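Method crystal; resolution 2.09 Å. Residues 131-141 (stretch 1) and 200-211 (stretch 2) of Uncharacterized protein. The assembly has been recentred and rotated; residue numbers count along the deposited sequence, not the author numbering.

Stretch 1 (131-141) VDRMNEYYFKV
Stretch 2 (200-211) AEVTACFLTYPE

A lysine that packs with its methylenes and pays for its charge at the tip is a common device where helices cross, and K140 is a clear example. Residues 131-141 are helical, in a helix that runs on beyond 141, with a wider pi-type turn at 135-139 in which F139 N bonds M134 O (3.0 Å) and K140 N bonds N135 O (3.1 Å). Residues 200-208 are the last part of a helix that begins earlier in the chain; Y209 then leaves helical phi/psi (-68°/126°), and P210 takes the N-cap position of a following helix. The two axes approach to 9.5 Å, their N-to-C directions 129° apart, and the register is marked by K140 and A204, with CA atoms 5.6 Å apart.

The CA-to-CB bond of K140 points sideways, but its chain (t, p, t, m) turns into a hole formed by E201, A204, C205 and T208. K140 CE lies 3.7 Å from A204 CB and 3.6 Å from C205 SG; K140 O also lies 3.5 Å from A204 CB. At the tip, K140 NZ donates to E201 OE1 at 3.0 Å in a salt bridge and weakly to E201 OE2 at 3.1 Å. Both glutamate oxygens (E201: m, m, chi3 -84°) have further hydrogen bonds elsewhere in the structure. A water accepts from K140 NZ at 3.0 Å and lies 2.8 Å from Y209 OH, to which it is also hydrogen-bonded, linking the lysine to the residue just past the helix.

T208 (p) turns its hydroxyl back onto its own helix, T208 OG1 donating to A204 O at 2.7 Å, while T208 CG2 packs 4.0 Å from K140 CA. Proximity alone does not make a bond: N135 ND2 (chi1 m, chi2 -25°) approaches T208 O to 3.2 Å, but the angle is poor. At the exposed margin, D132 OD1 merely touches P210 CG at 3.9 Å.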

# COMPACT_ATOMS: atom_id res chain seq x y z
N VAL A 131 7.24 5.89 10.16
CA VAL A 131 6.37 4.80 9.79
C VAL A 131 4.94 5.29 9.56
O VAL A 131 4.36 4.96 8.52
CB VAL A 131 6.39 3.69 10.86
CG1 VAL A 131 5.37 2.61 10.52
CG2 VAL A 131 7.79 3.08 10.92
N ASP A 132 4.39 6.11 10.47
CA ASP A 132 3.02 6.66 10.22
C ASP A 132 2.91 7.43 8.92
O ASP A 132 1.87 7.36 8.24
CB ASP A 132 2.54 7.55 11.36
CG ASP A 132 2.27 6.78 12.64
OD1 ASP A 132 2.16 5.53 12.61
OD2 ASP A 132 2.15 7.48 13.68
N ARG A 133 3.96 8.17 8.55
CA ARG A 133 3.86 8.99 7.34
C ARG A 133 3.99 8.17 6.06
O ARG A 133 3.25 8.42 5.09
CB ARG A 133 4.93 10.09 7.35
CG ARG A 133 4.88 11.09 8.50
CD ARG A 133 3.81 12.12 8.34
NE ARG A 133 2.54 11.49 8.56
CZ ARG A 133 1.91 11.39 9.73
NH1 ARG A 133 2.39 11.95 10.82
NH2 ARG A 133 0.76 10.74 9.79
N MSE A 134 4.90 7.18 6.05
CA MSE A 134 5.05 6.25 4.91
C MSE A 134 3.78 5.45 4.68
O MSE A 134 3.36 5.19 3.55
CB MSE A 134 6.24 5.30 5.09
CG MSE A 134 7.53 6.04 5.22
SE MSE A 134 8.00 7.03 3.59
CE MSE A 134 8.64 5.51 2.57
N ASN A 135 3.15 5.03 5.74
CA ASN A 135 1.85 4.33 5.62
C ASN A 135 0.77 5.30 5.13
O ASN A 135 -0.01 4.98 4.22
CB ASN A 135 1.49 3.68 6.94
CG ASN A 135 2.29 2.44 7.20
OD1 ASN A 135 2.76 1.81 6.25
ND2 ASN A 135 2.39 2.03 8.48
N GLU A 136 0.75 6.48 5.69
CA GLU A 136 -0.28 7.42 5.27
C GLU A 136 -0.12 7.77 3.76
O GLU A 136 -1.07 7.76 3.05
CB GLU A 136 -0.26 8.67 6.13
CG GLU A 136 -1.29 9.70 5.78
CD GLU A 136 -0.99 11.10 6.41
OE1 GLU A 136 -0.13 11.25 7.32
OE2 GLU A 136 -1.64 12.06 5.99
N TYR A 137 1.09 8.04 3.29
CA TYR A 137 1.28 8.52 1.97
C TYR A 137 1.20 7.43 0.91
O TYR A 137 0.80 7.70 -0.21
CB TYR A 137 2.69 9.15 1.84
CG TYR A 137 2.97 10.36 2.69
CD1 TYR A 137 1.96 11.26 3.02
CD2 TYR A 137 4.26 10.62 3.17
CE1 TYR A 137 2.22 12.39 3.82
CE2 TYR A 137 4.53 11.75 3.98
CZ TYR A 137 3.50 12.63 4.28
OH TYR A 137 3.74 13.73 5.08
N TYR A 138 1.64 6.22 1.26
CA TYR A 138 1.95 5.19 0.30
C TYR A 138 1.47 3.81 0.64
O TYR A 138 0.77 3.24 -0.18
CB TYR A 138 3.44 5.07 0.04
CG TYR A 138 4.17 6.33 -0.34
CD1 TYR A 138 3.71 7.16 -1.37
CD2 TYR A 138 5.33 6.67 0.30
CE1 TYR A 138 4.39 8.32 -1.74
CE2 TYR A 138 6.06 7.80 -0.07
CZ TYR A 138 5.58 8.65 -1.09
OH TYR A 138 6.33 9.76 -1.43
N PHE A 139 1.85 3.24 1.80
CA PHE A 139 1.67 1.80 1.92
C PHE A 139 0.23 1.39 2.18
O PHE A 139 -0.20 0.36 1.70
CB PHE A 139 2.55 1.18 3.02
CG PHE A 139 3.99 1.16 2.68
CD1 PHE A 139 4.43 0.49 1.56
CD2 PHE A 139 4.90 1.77 3.49
CE1 PHE A 139 5.78 0.52 1.22
CE2 PHE A 139 6.23 1.76 3.19
CZ PHE A 139 6.67 1.17 2.05
N LYS A 140 -0.52 2.20 2.93
CA LYS A 140 -1.94 1.88 3.17
C LYS A 140 -2.70 1.67 1.85
O LYS A 140 -3.37 0.65 1.62
CB LYS A 140 -2.60 2.95 4.05
CG LYS A 140 -4.11 3.09 3.93
CD LYS A 140 -4.74 1.96 4.67
CE LYS A 140 -6.26 1.86 4.39
NZ LYS A 140 -6.97 3.16 4.35
N VAL A 141 -2.65 2.67 0.98
CA VAL A 141 -3.33 2.54 -0.32
C VAL A 141 -2.80 1.38 -1.16
O VAL A 141 -3.57 0.69 -1.84
CB VAL A 141 -3.21 3.84 -1.13
CG1 VAL A 141 -3.80 3.67 -2.45
CG2 VAL A 141 -3.98 4.95 -0.38
N ALA A 200 -11.22 -4.51 1.38
CA ALA A 200 -9.88 -4.04 1.05
C ALA A 200 -9.33 -3.13 2.18
O ALA A 200 -8.15 -3.20 2.49
CB ALA A 200 -9.83 -3.29 -0.31
N GLU A 201 -10.20 -2.32 2.79
CA GLU A 201 -9.82 -1.43 3.88
C GLU A 201 -9.52 -2.17 5.16
O GLU A 201 -8.56 -1.83 5.86
CB GLU A 201 -10.90 -0.40 4.15
CG GLU A 201 -11.01 0.73 3.09
CD GLU A 201 -9.82 1.70 3.18
OE1 GLU A 201 -9.91 2.62 4.01
OE2 GLU A 201 -8.80 1.50 2.46
N VAL A 202 -10.32 -3.18 5.49
CA VAL A 202 -10.05 -3.96 6.69
C VAL A 202 -8.68 -4.57 6.55
O VAL A 202 -7.86 -4.48 7.42
CB VAL A 202 -11.15 -4.99 6.95
CG1 VAL A 202 -10.73 -5.98 8.04
CG2 VAL A 202 -12.43 -4.29 7.34
N THR A 203 -8.39 -5.17 5.41
CA THR A 203 -7.10 -5.80 5.16
C THR A 203 -5.93 -4.81 5.23
O THR A 203 -4.92 -5.05 5.91
CB THR A 203 -7.09 -6.45 3.73
OG1 THR A 203 -8.24 -7.30 3.54
CG2 THR A 203 -5.82 -7.26 3.50
N ALA A 204 -6.05 -3.66 4.54
CA ALA A 204 -5.01 -2.66 4.48
C ALA A 204 -4.80 -1.96 5.82
O ALA A 204 -3.63 -1.64 6.18
CB ALA A 204 -5.33 -1.62 3.45
N CYS A 205 -5.88 -1.69 6.53
CA CYS A 205 -5.74 -1.11 7.89
C CYS A 205 -5.11 -2.10 8.86
O CYS A 205 -4.19 -1.77 9.62
CB CYS A 205 -7.07 -0.63 8.44
SG CYS A 205 -7.77 0.81 7.54
N PHE A 206 -5.57 -3.35 8.82
CA PHE A 206 -5.03 -4.35 9.69
C PHE A 206 -3.53 -4.52 9.45
O PHE A 206 -2.76 -4.62 10.42
CB PHE A 206 -5.74 -5.69 9.52
CG PHE A 206 -5.32 -6.71 10.53
CD1 PHE A 206 -5.64 -6.54 11.87
CD2 PHE A 206 -4.58 -7.80 10.14
CE1 PHE A 206 -5.24 -7.47 12.85
CE2 PHE A 206 -4.18 -8.75 11.10
CZ PHE A 206 -4.52 -8.58 12.47
N LEU A 207 -3.10 -4.51 8.18
CA LEU A 207 -1.72 -4.74 7.89
C LEU A 207 -0.81 -3.56 8.24
O LEU A 207 0.32 -3.79 8.54
CB LEU A 207 -1.51 -5.17 6.42
CG LEU A 207 -2.06 -6.52 6.03
CD1 LEU A 207 -1.73 -6.85 4.55
CD2 LEU A 207 -1.45 -7.59 6.95
N THR A 208 -1.30 -2.33 8.18
CA THR A 208 -0.46 -1.15 8.32
C THR A 208 -0.62 -0.39 9.68
O THR A 208 0.34 0.20 10.14
CB THR A 208 -0.71 -0.11 7.21
OG1 THR A 208 -2.08 0.31 7.21
CG2 THR A 208 -0.39 -0.67 5.87
N TYR A 209 -1.81 -0.45 10.30
CA TYR A 209 -2.04 0.26 11.59
C TYR A 209 -1.23 -0.35 12.75
O TYR A 209 -1.27 -1.57 12.96
CB TYR A 209 -3.51 0.21 11.99
CG TYR A 209 -4.44 1.16 11.25
CD1 TYR A 209 -4.07 1.77 10.06
CD2 TYR A 209 -5.76 1.33 11.69
CE1 TYR A 209 -4.93 2.64 9.40
CE2 TYR A 209 -6.63 2.19 11.02
CZ TYR A 209 -6.22 2.85 9.90
OH TYR A 209 -7.07 3.66 9.24
N PRO A 210 -0.45 0.48 13.47
CA PRO A 210 0.11 -0.06 14.68
C PRO A 210 -1.04 -0.39 15.63
O PRO A 210 -2.17 0.12 15.53
CB PRO A 210 0.94 1.10 15.25
CG PRO A 210 1.26 1.98 14.07
CD PRO A 210 0.05 1.83 13.18
N GLU A 211 -0.72 -1.21 16.57
CA GLU A 211 -1.66 -1.66 17.52
C GLU A 211 -2.46 -0.53 18.18
O GLU A 211 -3.68 -0.65 18.27
CB GLU A 211 -0.91 -2.47 18.55
CG GLU A 211 -1.79 -3.25 19.47
CD GLU A 211 -0.98 -4.00 20.51
OE1 GLU A 211 -0.12 -4.85 20.12
OE2 GLU A 211 -1.19 -3.71 21.70
O HOH W 1 -6.28 4.68 6.81